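Local coordinates for MdbA protein (Corynebacterium diphtheriae, PDB 5C00), which is a thiol-disulfide oxidoreductase of the DsbA family, essential for viability, pilus assembly, toxin production and virulence, and probably forms disulfide bonds in exported proteins, at residues Gly26-Ser31 / Ala103-Ala108; Arg83-Leu88 / Lys174-Asp179. All blocks are in the same frame, centred on the assembly; numbering follows the deposited sequence.

Contact 1: residues Gly26-Ser31 / Ala103-Ala108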
ATOM      1  N   GLY A  26      -8.508   1.083   9.339  1.00 22.47           N
ATOM      2  CA  GLY A  26      -7.226   0.414   9.251  1.00 22.23           C
ATOM      3  C   GLY A  26      -6.399   0.564  10.502  1.00 24.01           C
ATOM      4  O   GLY A  26      -6.789   1.266  11.416  1.00 21.65           O
ATOM      5  N   SER A  27      -5.233  -0.062  10.502  1.00 23.03           N
ATOM      6  CA  SER A  27      -4.244   0.142  11.579  1.00 23.83           C
ATOM      7  C   SER A  27      -2.873  -0.104  11.021  1.00 23.60           C
ATOM      8  O   SER A  27      -2.772  -0.589   9.883  1.00 23.41           O
ATOM      9  CB  SER A  27      -4.551  -0.754  12.786  1.00 25.26           C
ATOM     10  OG  SER A  27      -4.481  -2.138  12.456  1.00 27.32           O
ATOM     11  N   VAL A  28      -1.814   0.259  11.737  1.00 23.90           N
ATOM     12  CA  VAL A  28      -0.451  -0.102  11.317  1.00 24.11           C
ATOM     13  C   VAL A  28       0.040  -1.003  12.410  1.00 27.39           C
ATOM     14  O   VAL A  28       0.259  -0.546  13.537  1.00 26.35           O
ATOM     15  CB  VAL A  28       0.474   1.135  11.127  1.00 24.28           C
ATOM     16  CG1 VAL A  28       1.873   0.675  10.750  1.00 24.96           C
ATOM     17  CG2 VAL A  28      -0.072   2.088  10.078  1.00 22.94           C
ATOM     18  N   THR A  29       0.125  -2.282  12.095  1.00 26.67           N
ATOM     19  CA  THR A  29       0.383  -3.315  13.077  1.00 30.71           C
ATOM     20  C   THR A  29       1.308  -4.363  12.491  1.00 29.95           C
ATOM     21  O   THR A  29       1.084  -4.813  11.354  1.00 27.61           O
ATOM     22  CB  THR A  29      -0.935  -3.991  13.509  1.00 33.66           C
ATOM     23  OG1 THR A  29      -1.923  -2.976  13.784  1.00 35.91           O
ATOM     24  CG2 THR A  29      -0.694  -4.821  14.807  1.00 36.91           C
ATOM     25  N   ASP A  30       2.331  -4.779  13.259  1.00 28.95           N
ATOM     26  CA  ASP A  30       3.155  -5.928  12.892  1.00 27.77           C
ATOM     27  C   ASP A  30       3.751  -5.790  11.493  1.00 25.91           C
ATOM     28  O   ASP A  30       3.722  -6.731  10.762  1.00 24.00           O
ATOM     29  CB  ASP A  30       2.376  -7.244  12.984  1.00 32.06           C
ATOM     30  CG  ASP A  30       3.248  -8.484  12.677  1.00 35.46           C
ATOM     31  OD1 ASP A  30       4.447  -8.516  13.039  1.00 39.01           O
ATOM     32  OD2 ASP A  30       2.772  -9.435  12.033  1.00 37.86           O
ATOM     33  N   SER A  31       4.275  -4.606  11.183  1.00 24.20           N
ATOM     34  CA  SER A  31       4.861  -4.267   9.862  1.00 22.99           C
ATOM     35  C   SER A  31       3.880  -4.188   8.677  1.00 22.06           C
ATOM     36  O   SER A  31       4.319  -4.042   7.547  1.00 20.77           O
ATOM     37  CB  SER A  31       5.992  -5.212   9.482  1.00 23.43           C
ATOM     38  OG  SER A  31       6.923  -5.372  10.538  1.00 24.46           O
ATOM     39  N   ALA A 103       6.117   7.294   1.911  1.00 16.42           N
ATOM     40  CA  ALA A 103       5.095   8.362   1.789  1.00 16.32           C
ATOM     41  C   ALA A 103       3.699   7.807   2.113  1.00 16.26           C
ATOM     42  O   ALA A 103       2.968   8.353   2.931  1.00 17.74           O
ATOM     43  CB  ALA A 103       5.116   8.980   0.412  1.00 16.16           C
ATOM     44  N   ALA A 104       3.396   6.646   1.563  1.00 16.29           N
ATOM     45  CA  ALA A 104       2.127   5.991   1.789  1.00 17.26           C
ATOM     46  C   ALA A 104       2.012   5.581   3.253  1.00 17.66           C
ATOM     47  O   ALA A 104       0.928   5.738   3.833  1.00 17.11           O
ATOM     48  CB  ALA A 104       1.953   4.799   0.863  1.00 17.11           C
ATOM     49  N   LEU A 105       3.097   5.055   3.836  1.00 16.95           N
ATOM     50  CA  LEU A 105       3.100   4.748   5.282  1.00 18.62           C
ATOM     51  C   LEU A 105       2.801   5.932   6.158  1.00 18.90           C
ATOM     52  O   LEU A 105       2.007   5.793   7.104  1.00 19.46           O
ATOM     53  CB  LEU A 105       4.394   4.087   5.740  1.00 19.21           C
ATOM     54  CG  LEU A 105       4.455   3.663   7.232  1.00 19.77           C
ATOM     55  CD1 LEU A 105       3.404   2.603   7.584  1.00 20.02           C
ATOM     56  CD2 LEU A 105       5.848   3.081   7.432  1.00 19.52           C
ATOM     57  N   ALA A 106       3.413   7.089   5.867  1.00 17.96           N
ATOM     58  CA  ALA A 106       3.137   8.321   6.623  1.00 18.48           C
ATOM     59  C   ALA A 106       1.641   8.652   6.624  1.00 19.19           C
ATOM     60  O   ALA A 106       1.086   9.090   7.622  1.00 18.66           O
ATOM     61  CB  ALA A 106       3.974   9.484   6.099  1.00 18.60           C
ATOM     62  N   VAL A 107       0.968   8.506   5.488  1.00 17.39           N
ATOM     63  CA  VAL A 107      -0.465   8.702   5.438  1.00 17.82           C
ATOM     64  C   VAL A 107      -1.228   7.680   6.269  1.00 17.53           C
ATOM     65  O   VAL A 107      -2.095   8.045   7.029  1.00 18.92           O
ATOM     66  CB  VAL A 107      -0.964   8.658   3.963  1.00 17.36           C
ATOM     67  CG1 VAL A 107      -2.444   9.049   3.921  1.00 19.02           C
ATOM     68  CG2 VAL A 107      -0.161   9.604   3.075  1.00 17.64           C
ATOM     69  N   ALA A 108      -0.908   6.405   6.147  1.00 17.50           N
ATOM     70  CA  ALA A 108      -1.573   5.385   6.946  1.00 18.18           C
ATOM     71  C   ALA A 108      -1.405   5.585   8.468  1.00 21.46           C
ATOM     72  O   ALA A 108      -2.347   5.413   9.228  1.00 21.76           O
ATOM     73  CB  ALA A 108      -1.057   4.032   6.586  1.00 18.49           C
TER
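Val28, on edge strand 25-29, comes nearest to Ala108 on helix 96-109, with 7.1 Å between their CA atoms, and no backbone hydrogen bond joins the two segments. The contact rests on three apolar side chains. Val28 points its side chain toward the helix, and its two methyl groups divide the work. CG1 lies anti to the backbone N (chi1 178°) and meets Leu105, with Val28 CG1 and Leu105 CD1 4.0 Å apart. The other branch meets Ala108, three residues further along the helix. Val28 CG2 stands 4.1 Å from Ala108 CB and equally near the carbonyl carbon of Ala108. One valine thus touches two residues nearly one turn apart on the same side of the helix. The methyl of Ala108 points toward the strand. Leu105 reaches it differently: its CA-CB bond does not aim at the strand, but the CD1 branch swings nearer. Phe168 of helix 162-180 also touches Val28, while Ile33 of the neighbouring strand touches both Leu105 and Ala108. On the strand side facing away from the helix, Ser27 OG and Thr29 OG1 share a hydrogen bond of 3.0 Å. Ser27 OG also bonds Lys36 NZ. The polar and apolar groups of the strand are thus sorted between its two faces. Across the contact there is only methyl-to-methyl and methyl-to-backbone packing. It therefore depends on shape and exclusion of water, with no directional bond to fix the strand's position against the helix.

Contact 2: residues Arg83-Leu88 / Lys174-Asp179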
ATOM      1  N   ARG A  83       1.604  -5.744   3.146  1.00 17.39           N
ATOM      2  CA  ARG A  83       2.993  -5.935   3.539  1.00 17.85           C
ATOM      3  C   ARG A  83       3.870  -5.405   2.424  1.00 17.96           C
ATOM      4  O   ARG A  83       4.117  -6.087   1.401  1.00 17.81           O
ATOM      5  CB  ARG A  83       3.241  -7.401   3.833  1.00 18.05           C
ATOM      6  CG  ARG A  83       2.466  -7.874   5.087  1.00 19.13           C
ATOM      7  CD  ARG A  83       2.927  -9.235   5.630  1.00 21.32           C
ATOM      8  NE  ARG A  83       2.219  -9.500   6.873  1.00 22.66           N
ATOM      9  CZ  ARG A  83       2.529  -8.963   8.049  1.00 23.81           C
ATOM     10  NH1 ARG A  83       3.561  -8.160   8.184  1.00 24.74           N
ATOM     11  NH2 ARG A  83       1.768  -9.211   9.105  1.00 27.34           N
ATOM     12  N   ILE A  84       4.258  -4.147   2.601  1.00 17.72           N
ATOM     13  CA  ILE A  84       4.986  -3.443   1.577  1.00 18.24           C
ATOM     14  C   ILE A  84       6.482  -3.694   1.602  1.00 18.23           C
ATOM     15  O   ILE A  84       7.155  -3.674   2.640  1.00 18.00           O
ATOM     16  CB  ILE A  84       4.691  -1.912   1.581  1.00 18.72           C
ATOM     17  CG1 ILE A  84       3.179  -1.626   1.687  1.00 19.66           C
ATOM     18  CG2 ILE A  84       5.279  -1.294   0.331  1.00 18.49           C
ATOM     19  CD1 ILE A  84       2.339  -2.350   0.680  1.00 21.07           C
ATOM     20  N   LEU A  85       7.012  -3.966   0.414  1.00 17.14           N
ATOM     21  CA  LEU A  85       8.397  -4.303   0.227  1.00 18.48           C
ATOM     22  C   LEU A  85       9.140  -3.165  -0.492  1.00 18.70           C
ATOM     23  O   LEU A  85       8.511  -2.287  -1.076  1.00 18.15           O
ATOM     24  CB  LEU A  85       8.492  -5.564  -0.615  1.00 17.95           C
ATOM     25  CG  LEU A  85       7.774  -6.810  -0.101  1.00 19.51           C
ATOM     26  CD1 LEU A  85       7.740  -7.854  -1.153  1.00 20.99           C
ATOM     27  CD2 LEU A  85       8.461  -7.343   1.154  1.00 21.02           C
ATOM     28  N   ASN A  86      10.477  -3.183  -0.449  1.00 19.62           N
ATOM     29  CA  ASN A  86      11.293  -2.262  -1.240  1.00 19.20           C
ATOM     30  C   ASN A  86      12.431  -2.992  -1.988  1.00 20.21           C
ATOM     31  O   ASN A  86      13.466  -2.406  -2.318  1.00 18.55           O
ATOM     32  CB  ASN A  86      11.832  -1.084  -0.413  1.00 20.20           C
ATOM     33  CG  ASN A  86      12.834  -1.502   0.634  1.00 21.64           C
ATOM     34  OD1 ASN A  86      13.089  -2.680   0.759  1.00 19.88           O
ATOM     35  ND2 ASN A  86      13.382  -0.527   1.423  1.00 22.76           N
ATOM     36  N   PHE A  87      12.223  -4.275  -2.248  1.00 20.97           N
ATOM     37  CA  PHE A  87      13.242  -5.134  -2.883  1.00 21.33           C
ATOM     38  C   PHE A  87      13.603  -4.647  -4.275  1.00 21.20           C
ATOM     39  O   PHE A  87      14.735  -4.851  -4.744  1.00 22.36           O
ATOM     40  CB  PHE A  87      12.768  -6.613  -2.882  1.00 21.60           C
ATOM     41  CG  PHE A  87      11.707  -6.949  -3.888  1.00 22.04           C
ATOM     42  CD1 PHE A  87      10.384  -6.656  -3.659  1.00 21.64           C
ATOM     43  CD2 PHE A  87      12.032  -7.630  -5.053  1.00 23.87           C
ATOM     44  CE1 PHE A  87       9.405  -6.962  -4.584  1.00 22.13           C
ATOM     45  CE2 PHE A  87      11.067  -7.939  -5.998  1.00 23.25           C
ATOM     46  CZ  PHE A  87       9.753  -7.618  -5.784  1.00 23.67           C
ATOM     47  N   LEU A  88      12.667  -3.994  -4.971  1.00 19.95           N
ATOM     48  CA  LEU A  88      12.974  -3.454  -6.288  1.00 20.94           C
ATOM     49  C   LEU A  88      13.952  -2.280  -6.310  1.00 22.63           C
ATOM     50  O   LEU A  88      14.453  -1.898  -7.378  1.00 25.12           O
ATOM     51  CB  LEU A  88      11.693  -3.138  -7.064  1.00 21.31           C
ATOM     52  CG  LEU A  88      10.855  -4.378  -7.409  1.00 21.57           C
ATOM     53  CD1 LEU A  88       9.561  -3.950  -8.076  1.00 22.12           C
ATOM     54  CD2 LEU A  88      11.602  -5.331  -8.325  1.00 24.18           C
ATOM     55  N   LYS A 174      11.558 -10.927   5.048  1.00 24.67           N
ATOM     56  CA  LYS A 174      11.905 -12.132   5.790  1.00 27.65           C
ATOM     57  C   LYS A 174      10.710 -13.061   5.989  1.00 26.89           C
ATOM     58  O   LYS A 174      10.847 -14.297   5.843  1.00 24.95           O
ATOM     59  CB  LYS A 174      12.548 -11.785   7.135  1.00 30.44           C
ATOM     60  CG  LYS A 174      13.954 -11.250   7.019  1.00 33.65           C
ATOM     61  CD  LYS A 174      14.464 -10.947   8.434  1.00 41.36           C
ATOM     62  CE  LYS A 174      15.970 -10.699   8.460  1.00 47.11           C
ATOM     63  NZ  LYS A 174      16.287  -9.352   7.902  1.00 50.54           N
ATOM     64  N   LYS A 175       9.540 -12.489   6.290  1.00 25.46           N
ATOM     65  CA  LYS A 175       8.302 -13.257   6.365  1.00 25.78           C
ATOM     66  C   LYS A 175       7.992 -13.901   5.033  1.00 25.60           C
ATOM     67  O   LYS A 175       7.619 -15.067   4.991  1.00 27.77           O
ATOM     68  CB  LYS A 175       7.105 -12.429   6.871  1.00 27.29           C
ATOM     69  CG  LYS A 175       5.819 -13.208   7.075  1.00 29.27           C
ATOM     70  CD  LYS A 175       4.732 -12.277   7.596  1.00 32.52           C
ATOM     71  CE  LYS A 175       3.374 -12.940   7.707  1.00 35.76           C
ATOM     72  NZ  LYS A 175       3.416 -14.224   8.466  1.00 38.62           N
ATOM     73  N   LEU A 176       8.183 -13.181   3.935  1.00 23.98           N
ATOM     74  CA  LEU A 176       7.886 -13.743   2.629  1.00 23.16           C
ATOM     75  C   LEU A 176       8.874 -14.860   2.278  1.00 24.70           C
ATOM     76  O   LEU A 176       8.501 -15.863   1.696  1.00 24.27           O
ATOM     77  CB  LEU A 176       7.915 -12.654   1.567  1.00 22.31           C
ATOM     78  CG  LEU A 176       7.547 -13.067   0.150  1.00 22.70           C
ATOM     79  CD1 LEU A 176       6.174 -13.665   0.167  1.00 23.85           C
ATOM     80  CD2 LEU A 176       7.579 -11.884  -0.789  1.00 21.87           C
ATOM     81  N   GLU A 177      10.138 -14.687   2.648  1.00 26.52           N
ATOM     82  CA  GLU A 177      11.114 -15.758   2.450  1.00 29.49           C
ATOM     83  C   GLU A 177      10.738 -17.007   3.200  1.00 30.99           C
ATOM     84  O   GLU A 177      10.833 -18.080   2.654  1.00 31.70           O
ATOM     85  CB  GLU A 177      12.498 -15.296   2.878  1.00 31.32           C
ATOM     86  CG  GLU A 177      13.091 -14.411   1.823  1.00 33.04           C
ATOM     87  CD  GLU A 177      14.345 -13.707   2.269  1.00 36.81           C
ATOM     88  OE1 GLU A 177      14.456 -13.384   3.472  1.00 38.27           O
ATOM     89  OE2 GLU A 177      15.182 -13.451   1.386  1.00 36.73           O
ATOM     90  N   LYS A 178      10.325 -16.840   4.454  1.00 32.30           N
ATOM     91  CA  LYS A 178       9.939 -17.941   5.322  1.00 35.05           C
ATOM     92  C   LYS A 178       8.684 -18.634   4.782  1.00 35.83           C
ATOM     93  O   LYS A 178       8.648 -19.866   4.660  1.00 36.26           O
ATOM     94  CB  LYS A 178       9.707 -17.392   6.726  1.00 37.27           C
ATOM     95  CG  LYS A 178       9.270 -18.357   7.822  1.00 42.29           C
ATOM     96  CD  LYS A 178       8.686 -17.529   8.963  1.00 45.40           C
ATOM     97  CE  LYS A 178       9.052 -18.046  10.348  1.00 52.07           C
ATOM     98  NZ  LYS A 178       7.931 -18.775  11.004  1.00 54.57           N
ATOM     99  N   ASP A 179       7.650 -17.863   4.432  1.00 30.88           N
ATOM    100  CA  ASP A 179       6.403 -18.477   3.983  1.00 31.66           C
ATOM    101  C   ASP A 179       6.369 -18.855   2.503  1.00 31.82           C
ATOM    102  O   ASP A 179       5.534 -19.663   2.094  1.00 29.55           O
ATOM    103  CB  ASP A 179       5.213 -17.578   4.274  1.00 31.96           C
ATOM    104  CG  ASP A 179       5.093 -17.201   5.739  1.00 33.90           C
ATOM    105  OD1 ASP A 179       5.800 -17.814   6.575  1.00 36.31           O
ATOM    106  OD2 ASP A 179       4.283 -16.279   6.037  1.00 33.16           O
TER
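Arg83 sends its side chain toward helix 162-180, where it crosses Lys175 at about a right angle. The arginine chain is extended from CG to NE. The aliphatic end of Lys175 lies over one face of the guanidinium, toward its rim, with Lys175 CD 3.8 Å above the plane. The closest pair is Arg83 NE and Lys175 CE, 3.7 Å apart. A bend at chi4 (51°) turns the lysine amine aside, and the like-charged Arg83 NE and Lys175 NZ stay 5.1 Å apart. Lys175 NZ instead makes a weak salt bridge of 3.3 Å to Asp179 OD2, one turn further along the helix. Arg83 has its own partners, among them Asp48, which pairs with NE, and Asn172 OD1, which NH1 bonds. Nearby carboxylates probably ease the cost of placing two cations close together. Two residues on, Leu85 also points toward the helix. Its CD1 methyl meets Leu176 CD2 at 4.0 Å, and these two leucines also cross at about a right angle. Leu176 also touches Arg187 and Phe189 of strand 187-190. Farther along, Leu88 touches Cys55 of the CxxC sequence, which is probably the redox pair. A helix packed on a central sheet, beside a strand that leads into a CxxC at a helix start (45-52 into 56-74), is characteristic of the thioredoxin fold.

Contacts 1 and 2 are both largely buried and both reach the same mixed sheet. Contact 1 sets its edge strand against helix 96-109, and its centre lies about 8 Å from the centre of the chain. Contact 2 joins inner strand 78-85 to helix 162-180 and lies farther out, its centre about 13 Å from the centre of the chain. Their chemistry differs. The first is wholly apolar, whereas the second combines a leucine contact with a lysine's aliphatic end laid over an arginine's guanidinium. They meet directly where Asp30 OD2 forms a salt bridge of 3.1 Å with Arg83 NH2. Helix 162-180 borders both contacts.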